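Local structure of lovastatin nonaketide synthase, polyketide synthase component (Aspergillus terreus, 7CPX) at residues A[35-40]-A[389-394]; A[597-602]-A[678-683]; A[1324-1329]-A[1391-1396]. The protein builds the nonaketide dihydromonacolin L from nine malonyl-CoA units, using S-adenosyl-L-methionine and NADPH, in the biosynthesis of lovastatin. The protein carries 2 engineered substitutions. All coordinates share one frame; numbering follows the deposited sequence.

Contact 1. Residues A[35-40]-A[389-394]; sequences QHPRDV and IPPNLL
P37 meets P391 and L393 in an apolar contact between two loops of the ketosynthase, one leaving helix 27-35 and the other leaving strand 388-389. The touching parts run nearly parallel, 13° apart, yet no hydrogen bond spans them; the pairing illustrates how proline rings can pack by shape. The two pyrrolidine rings cross obliquely, with CD of P37 3.5 Å from CG of P391. CB of P37 lies 3.9 Å from CB of L393. L393 CG stands anti to the backbone N (chi1 -178°); of its methyls, CD1 lies 4.1 Å from P37 CB and CD2 beside the R38 carbonyl. In this thiolase-type fold, 389-394 follows helix 369-386, and the contact joins it to the end of the early helix 27-35. Q35, the last helical residue, turns its carbonyl to the P391 ring, its O 3.6 Å from CD, and its CA lies 4.1 Å from P390 CB. Beyond the two segments, P390 packs against W31 of helix 27-35 and A383 of helix 369-386. At the far end D39 forms a salt bridge with R231, and the R38 guanidinium bonds to the carbonyl of G22.

Contact 2. Residues A[597-602]-A[678-683]; sequences SLPEKY and AYLRGV
L680, on helix 671-682 of the malonyl-CoA:ACP transacylase domain, touches L598 and Y602 in the loop after helix 582-596, and its path shows how one branched side chain can serve several neighbours. Its CB comes first, 3.9 Å from CD2 of L598. CG stands anti to the backbone N (chi1 -175°). At the tip, CD1 settles over one face of the Y602 ring in a CH-pi contact, 3.7 Å from the ring centroid and 28° off the normal, displaced toward the CD2 and CG side. The same methyl approaches CD of P599 at 4.4 Å. K601 CB covers the opposite face of the Y602 ring and P599 CB lies at its edge, in plane, within a turn closed by the bond from Y602 N to P599 O.

On either side of L680 in sequence the packing continues: L598 CD1 meets Y679 CB at 3.8 Å, and V683 CG2 lies 3.9 Å from Y602 CB. A777 of helix 768-780 touches both L680 and Y602, so a third element joins them. The contact thus depends on shape and dispersion, with no hydrogen bond or salt bridge between the segments to fix it, and its V683 end is exposed.

Contact 3. Residues A[1324-1329]-A[1391-1396]; sequences ERQQAA and PTVRSN
A Schellman motif at the end of helix 1389-1393 meets the turn after helix 1313-1324, with S1395 and T1392 of the first facing Q1326 of the second. The one settled hydrogen bond across the segments runs from S1395 OG to the backbone O of Q1326, 2.9 Å long; a side chain at the helix end thus bonds to the backbone of the turn. It arrives at a C=O...O angle of 149°, with the hydroxyl tilted 30° from the carbonyl plane.

What brings the serine there is the helix termination itself. S1395 is the C-prime residue, with phi at +60°, and the two bonds of the motif run from N1396 N to P1391 O (3.1 Å) and from S1395 N to T1392 O (2.8 Å). This is the general principle in small: a residue in the left-handed conformation reverses the chain at a helix end and can offer its side chain to a neighbouring element.

The Q1326 chain bends at chi2, which places CD; its OE1 lies by the last turn of the helix. This OE1 is 3.0 Å from T1392 OG1, but the hydroxyl proton has a competing acceptor in L1389 O, so that bond is unsettled. OE1 also comes close to the T1392 carbonyl, another acceptor, which makes the modelled placement of this amide oxygen doubtful. Alongside, Q1326 CB lies 4.2 Å from V1393 CA. The turn that carries Q1326 is tied by R1325 O, which accepts from both A1328 N and A1329 N. Away from this seam V1393 packs on F1330 and A1346, while E1324 forms a salt bridge with K1552.

Three separate regions of the megasynthase are sampled in series along the chain, each contact closing before the next opens. Contact 1 belongs to the ketosynthase and contact 2 to the malonyl-CoA:ACP transacylase, their centres about 74 Å apart on the same side of the chain's centre. Contact 3, among helices that precede methyltransferase strand 1440-1445, lies on the opposite side, its centre about 115 Å from that of contact 1 and 171 Å from that of contact 2. No sheet or helix is shared. Each joins parts of one region only, consistent with a multidomain synthase built of separate catalytic units, and none touches the other subunit of the homodimer.

Contact 1. Residues A[35-40]-A[389-394]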
ATOM      1  N   GLN A  35      30.364  31.909  24.414  1.00 87.38           N
ATOM      2  CA  GLN A  35      31.649  32.131  25.065  1.00 87.38           C
ATOM      3  C   GLN A  35      32.121  30.914  25.848  1.00 87.38           C
ATOM      4  O   GLN A  35      33.316  30.812  26.148  1.00 87.38           O
ATOM      5  CB  GLN A  35      31.575  33.346  25.993  1.00 87.38           C
ATOM      6  CG  GLN A  35      30.731  33.144  27.237  1.00 87.38           C
ATOM      7  CD  GLN A  35      30.652  34.395  28.084  1.00 87.38           C
ATOM      8  OE1 GLN A  35      31.386  35.358  27.859  1.00 87.38           O
ATOM      9  NE2 GLN A  35      29.757  34.393  29.064  1.00 87.38           N
ATOM     10  N   HIS A  36      31.217  29.999  26.185  1.00 87.07           N
ATOM     11  CA  HIS A  36      31.548  28.757  26.885  1.00 87.07           C
ATOM     12  C   HIS A  36      30.880  27.604  26.150  1.00 87.07           C
ATOM     13  O   HIS A  36      29.923  26.997  26.647  1.00 87.07           O
ATOM     14  CB  HIS A  36      31.108  28.819  28.347  1.00 87.07           C
ATOM     15  CG  HIS A  36      31.776  29.908  29.127  1.00 87.07           C
ATOM     16  ND1 HIS A  36      33.071  30.308  28.880  1.00 87.07           N
ATOM     17  CD2 HIS A  36      31.326  30.688  30.138  1.00 87.07           C
ATOM     18  CE1 HIS A  36      33.393  31.284  29.712  1.00 87.07           C
ATOM     19  NE2 HIS A  36      32.352  31.533  30.485  1.00 87.07           N
ATOM     20  N   PRO A  37      31.364  27.275  24.956  1.00 84.15           N
ATOM     21  CA  PRO A  37      30.668  26.292  24.122  1.00 84.15           C
ATOM     22  C   PRO A  37      30.692  24.895  24.719  1.00 84.15           C
ATOM     23  O   PRO A  37      31.595  24.522  25.471  1.00 84.15           O
ATOM     24  CB  PRO A  37      31.438  26.342  22.798  1.00 84.15           C
ATOM     25  CG  PRO A  37      32.789  26.834  23.168  1.00 84.15           C
ATOM     26  CD  PRO A  37      32.580  27.789  24.305  1.00 84.15           C
ATOM     27  N   ARG A  38      29.667  24.124  24.368  1.00 84.61           N
ATOM     28  CA  ARG A  38      29.535  22.736  24.778  1.00 84.61           C
ATOM     29  C   ARG A  38      29.026  21.933  23.590  1.00 84.61           C
ATOM     30  O   ARG A  38      28.545  22.487  22.598  1.00 84.61           O
ATOM     31  CB  ARG A  38      28.594  22.596  25.981  1.00 84.61           C
ATOM     32  CG  ARG A  38      27.293  23.367  25.839  1.00 84.61           C
ATOM     33  CD  ARG A  38      26.397  23.179  27.051  1.00 84.61           C
ATOM     34  NE  ARG A  38      25.196  24.002  26.977  1.00 84.61           N
ATOM     35  CZ  ARG A  38      25.128  25.268  27.366  1.00 84.61           C
ATOM     36  NH1 ARG A  38      26.182  25.899  27.861  1.00 84.61           N
ATOM     37  NH2 ARG A  38      23.975  25.920  27.254  1.00 84.61           N
ATOM     38  N   ASP A  39      29.131  20.609  23.698  1.00 87.87           N
ATOM     39  CA  ASP A  39      28.747  19.713  22.608  1.00 87.87           C
ATOM     40  C   ASP A  39      27.224  19.694  22.521  1.00 87.87           C
ATOM     41  O   ASP A  39      26.547  18.753  22.941  1.00 87.87           O
ATOM     42  CB  ASP A  39      29.315  18.317  22.835  1.00 87.87           C
ATOM     43  CG  ASP A  39      29.154  17.421  21.626  1.00 87.87           C
ATOM     44  OD1 ASP A  39      28.715  17.921  20.570  1.00 87.87           O
ATOM     45  OD2 ASP A  39      29.465  16.216  21.731  1.00 87.87           O
ATOM     46  N   VAL A  40      26.681  20.772  21.956  1.00 82.64           N
ATOM     47  CA  VAL A  40      25.234  20.932  21.879  1.00 82.64           C
ATOM     48  C   VAL A  40      24.626  19.922  20.914  1.00 82.64           C
ATOM     49  O   VAL A  40      23.527  19.406  21.149  1.00 82.64           O
ATOM     50  CB  VAL A  40      24.889  22.373  21.471  1.00 82.64           C
ATOM     51  CG1 VAL A  40      23.425  22.479  21.140  1.00 82.64           C
ATOM     52  CG2 VAL A  40      25.249  23.336  22.584  1.00 82.64           C
ATOM     53  N   ILE A 389      36.016  37.625  22.649  1.00 85.71           N
ATOM     54  CA  ILE A 389      35.962  36.934  21.364  1.00 85.71           C
ATOM     55  C   ILE A 389      35.588  35.481  21.632  1.00 85.71           C
ATOM     56  O   ILE A 389      36.430  34.706  22.108  1.00 85.71           O
ATOM     57  CB  ILE A 389      37.294  37.051  20.609  1.00 85.71           C
ATOM     58  CG1 ILE A 389      37.482  38.491  20.123  1.00 85.71           C
ATOM     59  CG2 ILE A 389      37.327  36.072  19.445  1.00 85.71           C
ATOM     60  CD1 ILE A 389      38.751  38.730  19.334  1.00 85.71           C
ATOM     61  N   PRO A 390      34.353  35.066  21.352  1.00 85.22           N
ATOM     62  CA  PRO A 390      33.957  33.704  21.684  1.00 85.22           C
ATOM     63  C   PRO A 390      34.760  32.699  20.884  1.00 85.22           C
ATOM     64  O   PRO A 390      35.173  32.976  19.742  1.00 85.22           O
ATOM     65  CB  PRO A 390      32.469  33.666  21.310  1.00 85.22           C
ATOM     66  CG  PRO A 390      32.302  34.751  20.316  1.00 85.22           C
ATOM     67  CD  PRO A 390      33.257  35.818  20.721  1.00 85.22           C
ATOM     68  N   PRO A 391      35.006  31.519  21.440  1.00 86.52           N
ATOM     69  CA  PRO A 391      35.795  30.504  20.739  1.00 86.52           C
ATOM     70  C   PRO A 391      34.941  29.719  19.751  1.00 86.52           C
ATOM     71  O   PRO A 391      33.748  29.964  19.581  1.00 86.52           O
ATOM     72  CB  PRO A 391      36.292  29.613  21.876  1.00 86.52           C
ATOM     73  CG  PRO A 391      35.212  29.693  22.891  1.00 86.52           C
ATOM     74  CD  PRO A 391      34.655  31.088  22.804  1.00 86.52           C
ATOM     75  N   ASN A 392      35.585  28.762  19.090  1.00 86.16           N
ATOM     76  CA  ASN A 392      34.927  27.831  18.185  1.00 86.16           C
ATOM     77  C   ASN A 392      35.104  26.424  18.729  1.00 86.16           C
ATOM     78  O   ASN A 392      36.232  25.985  18.976  1.00 86.16           O
ATOM     79  CB  ASN A 392      35.502  27.940  16.773  1.00 86.16           C
ATOM     80  CG  ASN A 392      35.305  29.313  16.173  1.00 86.16           C
ATOM     81  OD1 ASN A 392      34.499  29.499  15.263  1.00 86.16           O
ATOM     82  ND2 ASN A 392      36.034  30.291  16.696  1.00 86.16           N
ATOM     83  N   LEU A 393      33.988  25.722  18.919  1.00 86.71           N
ATOM     84  CA  LEU A 393      34.035  24.434  19.600  1.00 86.71           C
ATOM     85  C   LEU A 393      34.806  23.398  18.789  1.00 86.71           C
ATOM     86  O   LEU A 393      35.580  22.617  19.354  1.00 86.71           O
ATOM     87  CB  LEU A 393      32.614  23.953  19.889  1.00 86.71           C
ATOM     88  CG  LEU A 393      32.486  22.628  20.643  1.00 86.71           C
ATOM     89  CD1 LEU A 393      33.195  22.700  21.986  1.00 86.71           C
ATOM     90  CD2 LEU A 393      31.022  22.263  20.829  1.00 86.71           C
ATOM     91  N   LEU A 394      34.617  23.377  17.473  1.00 86.28           N
ATOM     92  CA  LEU A 394      35.225  22.369  16.604  1.00 86.28           C
ATOM     93  C   LEU A 394      36.304  23.032  15.752  1.00 86.28           C
ATOM     94  O   LEU A 394      36.045  23.494  14.640  1.00 86.28           O
ATOM     95  CB  LEU A 394      34.176  21.686  15.724  1.00 86.28           C
ATOM     96  CG  LEU A 394      33.135  20.793  16.406  1.00 86.28           C
ATOM     97  CD1 LEU A 394      33.773  19.920  17.481  1.00 86.28           C
ATOM     98  CD2 LEU A 394      32.001  21.620  16.986  1.00 86.28           C
TER

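Contact 2. Residues A[597-602]-A[678-683]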
ATOM      1  N   SER A 597       6.503  81.640  56.505  1.00210.44           N
ATOM      2  CA  SER A 597       5.923  82.823  55.880  1.00210.44           C
ATOM      3  C   SER A 597       4.647  83.287  56.570  1.00210.44           C
ATOM      4  O   SER A 597       4.029  84.253  56.108  1.00210.44           O
ATOM      5  CB  SER A 597       5.635  82.548  54.402  1.00210.44           C
ATOM      6  OG  SER A 597       6.838  82.434  53.661  1.00210.44           O
ATOM      7  N   LEU A 598       4.242  82.633  57.655  1.00211.99           N
ATOM      8  CA  LEU A 598       3.032  83.011  58.359  1.00211.99           C
ATOM      9  C   LEU A 598       3.197  84.378  59.017  1.00211.99           C
ATOM     10  O   LEU A 598       4.317  84.856  59.208  1.00211.99           O
ATOM     11  CB  LEU A 598       2.689  81.972  59.424  1.00211.99           C
ATOM     12  CG  LEU A 598       2.087  80.651  58.941  1.00211.99           C
ATOM     13  CD1 LEU A 598       2.064  79.639  60.074  1.00211.99           C
ATOM     14  CD2 LEU A 598       0.685  80.874  58.403  1.00211.99           C
ATOM     15  N   PRO A 599       2.089  85.036  59.357  1.00213.57           N
ATOM     16  CA  PRO A 599       2.187  86.260  60.159  1.00213.57           C
ATOM     17  C   PRO A 599       2.870  85.982  61.488  1.00213.57           C
ATOM     18  O   PRO A 599       2.714  84.912  62.081  1.00213.57           O
ATOM     19  CB  PRO A 599       0.725  86.679  60.351  1.00213.57           C
ATOM     20  CG  PRO A 599      -0.003  86.050  59.215  1.00213.57           C
ATOM     21  CD  PRO A 599       0.703  84.754  58.949  1.00213.57           C
ATOM     22  N   GLU A 600       3.632  86.973  61.960  1.00213.46           N
ATOM     23  CA  GLU A 600       4.464  86.767  63.141  1.00213.46           C
ATOM     24  C   GLU A 600       3.646  86.287  64.334  1.00213.46           C
ATOM     25  O   GLU A 600       4.169  85.568  65.193  1.00213.46           O
ATOM     26  CB  GLU A 600       5.205  88.058  63.495  1.00213.46           C
ATOM     27  CG  GLU A 600       6.370  88.384  62.568  1.00213.46           C
ATOM     28  CD  GLU A 600       5.925  88.785  61.174  1.00213.46           C
ATOM     29  OE1 GLU A 600       4.702  88.917  60.954  1.00213.46           O
ATOM     30  OE2 GLU A 600       6.797  88.967  60.299  1.00213.46           O
ATOM     31  N   LYS A 601       2.369  86.668  64.407  1.00215.37           N
ATOM     32  CA  LYS A 601       1.521  86.171  65.484  1.00215.37           C
ATOM     33  C   LYS A 601       1.386  84.655  65.430  1.00215.37           C
ATOM     34  O   LYS A 601       1.338  83.998  66.476  1.00215.37           O
ATOM     35  CB  LYS A 601       0.140  86.823  65.412  1.00215.37           C
ATOM     36  CG  LYS A 601       0.139  88.311  65.710  1.00215.37           C
ATOM     37  CD  LYS A 601      -1.274  88.870  65.713  1.00215.37           C
ATOM     38  CE  LYS A 601      -1.286  90.352  66.047  1.00215.37           C
ATOM     39  NZ  LYS A 601      -2.667  90.908  66.066  1.00215.37           N
ATOM     40  N   TYR A 602       1.325  84.086  64.226  1.00214.16           N
ATOM     41  CA  TYR A 602       1.168  82.648  64.042  1.00214.16           C
ATOM     42  C   TYR A 602       2.396  82.006  63.412  1.00214.16           C
ATOM     43  O   TYR A 602       2.328  80.845  62.991  1.00214.16           O
ATOM     44  CB  TYR A 602      -0.064  82.362  63.178  1.00214.16           C
ATOM     45  CG  TYR A 602      -1.234  83.273  63.468  1.00214.16           C
ATOM     46  CD1 TYR A 602      -2.163  82.953  64.448  1.00214.16           C
ATOM     47  CD2 TYR A 602      -1.409  84.454  62.759  1.00214.16           C
ATOM     48  CE1 TYR A 602      -3.233  83.785  64.716  1.00214.16           C
ATOM     49  CE2 TYR A 602      -2.474  85.292  63.020  1.00214.16           C
ATOM     50  CZ  TYR A 602      -3.384  84.952  63.998  1.00214.16           C
ATOM     51  OH  TYR A 602      -4.448  85.785  64.260  1.00214.16           O
ATOM     52  N   ALA A 678      -3.299  75.903  56.226  1.00209.74           N
ATOM     53  CA  ALA A 678      -3.544  74.810  57.162  1.00209.74           C
ATOM     54  C   ALA A 678      -2.880  75.087  58.505  1.00209.74           C
ATOM     55  O   ALA A 678      -3.492  74.906  59.565  1.00209.74           O
ATOM     56  CB  ALA A 678      -3.042  73.493  56.573  1.00209.74           C
ATOM     57  N   TYR A 679      -1.624  75.540  58.479  1.00209.00           N
ATOM     58  CA  TYR A 679      -0.943  75.877  59.725  1.00209.00           C
ATOM     59  C   TYR A 679      -1.644  77.025  60.440  1.00209.00           C
ATOM     60  O   TYR A 679      -1.798  77.002  61.668  1.00209.00           O
ATOM     61  CB  TYR A 679       0.518  76.232  59.453  1.00209.00           C
ATOM     62  CG  TYR A 679       1.442  75.036  59.375  1.00209.00           C
ATOM     63  CD1 TYR A 679       1.742  74.293  60.510  1.00209.00           C
ATOM     64  CD2 TYR A 679       2.026  74.661  58.174  1.00209.00           C
ATOM     65  CE1 TYR A 679       2.592  73.204  60.447  1.00209.00           C
ATOM     66  CE2 TYR A 679       2.876  73.573  58.102  1.00209.00           C
ATOM     67  CZ  TYR A 679       3.155  72.848  59.241  1.00209.00           C
ATOM     68  OH  TYR A 679       4.000  71.765  59.177  1.00209.00           O
ATOM     69  N   LEU A 680      -2.077  78.041  59.690  1.00213.91           N
ATOM     70  CA  LEU A 680      -2.778  79.166  60.299  1.00213.91           C
ATOM     71  C   LEU A 680      -4.069  78.710  60.969  1.00213.91           C
ATOM     72  O   LEU A 680      -4.375  79.123  62.094  1.00213.91           O
ATOM     73  CB  LEU A 680      -3.071  80.227  59.239  1.00213.91           C
ATOM     74  CG  LEU A 680      -3.710  81.532  59.720  1.00213.91           C
ATOM     75  CD1 LEU A 680      -2.711  82.366  60.506  1.00213.91           C
ATOM     76  CD2 LEU A 680      -4.260  82.316  58.538  1.00213.91           C
ATOM     77  N   ARG A 681      -4.836  77.855  60.291  1.00214.99           N
ATOM     78  CA  ARG A 681      -6.074  77.343  60.867  1.00214.99           C
ATOM     79  C   ARG A 681      -5.802  76.454  62.070  1.00214.99           C
ATOM     80  O   ARG A 681      -6.637  76.366  62.978  1.00214.99           O
ATOM     81  CB  ARG A 681      -6.862  76.579  59.802  1.00214.99           C
ATOM     82  CG  ARG A 681      -8.158  75.949  60.291  1.00214.99           C
ATOM     83  CD  ARG A 681      -9.068  76.956  60.976  1.00214.99           C
ATOM     84  NE  ARG A 681      -8.984  76.867  62.429  1.00214.99           N
ATOM     85  CZ  ARG A 681      -9.835  77.442  63.269  1.00214.99           C
ATOM     86  NH1 ARG A 681     -10.856  78.163  62.834  1.00214.99           N
ATOM     87  NH2 ARG A 681      -9.660  77.287  64.578  1.00214.99           N
ATOM     88  N   GLY A 682      -4.647  75.785  62.097  1.00211.81           N
ATOM     89  CA  GLY A 682      -4.292  75.003  63.269  1.00211.81           C
ATOM     90  C   GLY A 682      -4.245  75.846  64.528  1.00211.81           C
ATOM     91  O   GLY A 682      -4.724  75.427  65.586  1.00211.81           O
ATOM     92  N   VAL A 683      -3.679  77.045  64.430  1.00211.31           N
ATOM     93  CA  VAL A 683      -3.604  77.963  65.562  1.00211.31           C
ATOM     94  C   VAL A 683      -4.606  79.097  65.379  1.00211.31           C
ATOM     95  O   VAL A 683      -5.805  78.861  65.229  1.00211.31           O
ATOM     96  CB  VAL A 683      -2.177  78.520  65.736  1.00211.31           C
ATOM     97  CG1 VAL A 683      -1.247  77.448  66.281  1.00211.31           C
ATOM     98  CG2 VAL A 683      -1.649  79.073  64.417  1.00211.31           C
TER

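Contact 3. Residues A[1324-1329]-A[1391-1396]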
ATOM      1  N   GLU A1324       4.530 -19.687 -84.382  1.00188.28           N
ATOM      2  CA  GLU A1324       5.480 -19.488 -83.297  1.00188.28           C
ATOM      3  C   GLU A1324       6.369 -18.271 -83.512  1.00188.28           C
ATOM      4  O   GLU A1324       7.110 -17.899 -82.596  1.00188.28           O
ATOM      5  CB  GLU A1324       6.338 -20.742 -83.127  1.00188.28           C
ATOM      6  CG  GLU A1324       5.542 -21.991 -82.779  1.00188.28           C
ATOM      7  CD  GLU A1324       6.383 -23.251 -82.822  1.00188.28           C
ATOM      8  OE1 GLU A1324       7.585 -23.155 -83.146  1.00188.28           O
ATOM      9  OE2 GLU A1324       5.840 -24.339 -82.532  1.00188.28           O
ATOM     10  N   ARG A1325       6.314 -17.645 -84.689  1.00189.27           N
ATOM     11  CA  ARG A1325       7.065 -16.428 -84.972  1.00189.27           C
ATOM     12  C   ARG A1325       6.329 -15.167 -84.543  1.00189.27           C
ATOM     13  O   ARG A1325       6.721 -14.068 -84.952  1.00189.27           O
ATOM     14  CB  ARG A1325       7.387 -16.343 -86.466  1.00189.27           C
ATOM     15  CG  ARG A1325       8.244 -17.477 -86.990  1.00189.27           C
ATOM     16  CD  ARG A1325       9.490 -16.945 -87.682  1.00189.27           C
ATOM     17  NE  ARG A1325      10.308 -18.008 -88.256  1.00189.27           N
ATOM     18  CZ  ARG A1325      11.439 -17.808 -88.917  1.00189.27           C
ATOM     19  NH1 ARG A1325      11.924 -16.591 -89.108  1.00189.27           N
ATOM     20  NH2 ARG A1325      12.103 -18.855 -89.400  1.00189.27           N
ATOM     21  N   GLN A1326       5.277 -15.294 -83.732  1.00193.14           N
ATOM     22  CA  GLN A1326       4.441 -14.146 -83.401  1.00193.14           C
ATOM     23  C   GLN A1326       5.194 -13.070 -82.637  1.00193.14           C
ATOM     24  O   GLN A1326       4.705 -11.938 -82.554  1.00193.14           O
ATOM     25  CB  GLN A1326       3.220 -14.607 -82.602  1.00193.14           C
ATOM     26  CG  GLN A1326       3.511 -14.991 -81.165  1.00193.14           C
ATOM     27  CD  GLN A1326       2.952 -13.988 -80.175  1.00193.14           C
ATOM     28  OE1 GLN A1326       1.778 -13.624 -80.241  1.00193.14           O
ATOM     29  NE2 GLN A1326       3.791 -13.532 -79.254  1.00193.14           N
ATOM     30  N   GLN A1327       6.364 -13.387 -82.085  1.00189.02           N
ATOM     31  CA  GLN A1327       7.185 -12.361 -81.457  1.00189.02           C
ATOM     32  C   GLN A1327       8.074 -11.658 -82.474  1.00189.02           C
ATOM     33  O   GLN A1327       8.330 -10.455 -82.349  1.00189.02           O
ATOM     34  CB  GLN A1327       8.037 -12.982 -80.350  1.00189.02           C
ATOM     35  CG  GLN A1327       9.140 -12.074 -79.829  1.00189.02           C
ATOM     36  CD  GLN A1327       8.616 -10.737 -79.339  1.00189.02           C
ATOM     37  OE1 GLN A1327       7.436 -10.598 -79.018  1.00189.02           O
ATOM     38  NE2 GLN A1327       9.495  -9.744 -79.280  1.00189.02           N
ATOM     39  N   ALA A1328       8.550 -12.385 -83.484  1.00188.81           N
ATOM     40  CA  ALA A1328       9.569 -11.881 -84.394  1.00188.81           C
ATOM     41  C   ALA A1328       9.036 -11.531 -85.775  1.00188.81           C
ATOM     42  O   ALA A1328       9.224 -10.399 -86.233  1.00188.81           O
ATOM     43  CB  ALA A1328      10.700 -12.910 -84.528  1.00188.81           C
ATOM     44  N   ALA A1329       8.382 -12.471 -86.466  1.00194.03           N
ATOM     45  CA  ALA A1329       8.073 -12.270 -87.876  1.00194.03           C
ATOM     46  C   ALA A1329       6.686 -12.719 -88.313  1.00194.03           C
ATOM     47  O   ALA A1329       6.344 -12.515 -89.483  1.00194.03           O
ATOM     48  CB  ALA A1329       9.119 -12.991 -88.743  1.00194.03           C
ATOM     49  N   PRO A1391      -4.386 -10.011 -80.217  1.00195.45           N
ATOM     50  CA  PRO A1391      -3.525  -8.831 -80.035  1.00195.45           C
ATOM     51  C   PRO A1391      -2.051  -9.175 -79.962  1.00195.45           C
ATOM     52  O   PRO A1391      -1.213  -8.384 -80.413  1.00195.45           O
ATOM     53  CB  PRO A1391      -4.036  -8.221 -78.721  1.00195.45           C
ATOM     54  CG  PRO A1391      -4.710  -9.342 -78.012  1.00195.45           C
ATOM     55  CD  PRO A1391      -5.307 -10.200 -79.083  1.00195.45           C
ATOM     56  N   THR A1392      -1.708 -10.339 -79.405  1.00196.24           N
ATOM     57  CA  THR A1392      -0.307 -10.737 -79.332  1.00196.24           C
ATOM     58  C   THR A1392       0.213 -11.201 -80.686  1.00196.24           C
ATOM     59  O   THR A1392       1.407 -11.060 -80.972  1.00196.24           O
ATOM     60  CB  THR A1392      -0.131 -11.845 -78.294  1.00196.24           C
ATOM     61  OG1 THR A1392      -0.787 -13.037 -78.745  1.00196.24           O
ATOM     62  CG2 THR A1392      -0.722 -11.423 -76.956  1.00196.24           C
ATOM     63  N   VAL A1393      -0.664 -11.755 -81.528  1.00197.34           N
ATOM     64  CA  VAL A1393      -0.232 -12.247 -82.832  1.00197.34           C
ATOM     65  C   VAL A1393       0.309 -11.109 -83.686  1.00197.34           C
ATOM     66  O   VAL A1393       1.261 -11.298 -84.451  1.00197.34           O
ATOM     67  CB  VAL A1393      -1.392 -12.990 -83.525  1.00197.34           C
ATOM     68  CG1 VAL A1393      -1.234 -12.958 -85.033  1.00197.34           C
ATOM     69  CG2 VAL A1393      -1.452 -14.430 -83.042  1.00197.34           C
ATOM     70  N   ARG A1394      -0.280  -9.918 -83.576  1.00198.50           N
ATOM     71  CA  ARG A1394       0.241  -8.739 -84.257  1.00198.50           C
ATOM     72  C   ARG A1394       1.381  -8.072 -83.494  1.00198.50           C
ATOM     73  O   ARG A1394       1.714  -6.918 -83.783  1.00198.50           O
ATOM     74  CB  ARG A1394      -0.878  -7.725 -84.512  1.00198.50           C
ATOM     75  CG  ARG A1394      -1.747  -7.391 -83.307  1.00198.50           C
ATOM     76  CD  ARG A1394      -2.725  -6.272 -83.644  1.00198.50           C
ATOM     77  NE  ARG A1394      -3.643  -5.976 -82.550  1.00198.50           N
ATOM     78  CZ  ARG A1394      -4.850  -6.510 -82.408  1.00198.50           C
ATOM     79  NH1 ARG A1394      -5.324  -7.395 -83.271  1.00198.50           N
ATOM     80  NH2 ARG A1394      -5.601  -6.148 -81.373  1.00198.50           N
ATOM     81  N   SER A1395       1.982  -8.771 -82.530  1.00197.28           N
ATOM     82  CA  SER A1395       3.121  -8.252 -81.775  1.00197.28           C
ATOM     83  C   SER A1395       2.763  -6.969 -81.033  1.00197.28           C
ATOM     84  O   SER A1395       3.605  -6.084 -80.859  1.00197.28           O
ATOM     85  CB  SER A1395       4.326  -8.019 -82.689  1.00197.28           C
ATOM     86  OG  SER A1395       4.677  -9.203 -83.382  1.00197.28           O
ATOM     87  N   ASN A1396       1.510  -6.858 -80.590  1.00197.17           N
ATOM     88  CA  ASN A1396       1.041  -5.690 -79.852  1.00197.17           C
ATOM     89  C   ASN A1396       0.880  -5.995 -78.366  1.00197.17           C
ATOM     90  O   ASN A1396       1.452  -5.303 -77.520  1.00197.17           O
ATOM     91  CB  ASN A1396      -0.286  -5.195 -80.446  1.00197.17           C
ATOM     92  CG  ASN A1396      -0.715  -3.853 -79.882  1.00197.17           C
ATOM     93  OD1 ASN A1396      -0.409  -3.517 -78.739  1.00197.17           O
ATOM     94  ND2 ASN A1396      -1.428  -3.076 -80.689  1.00197.17           N
TER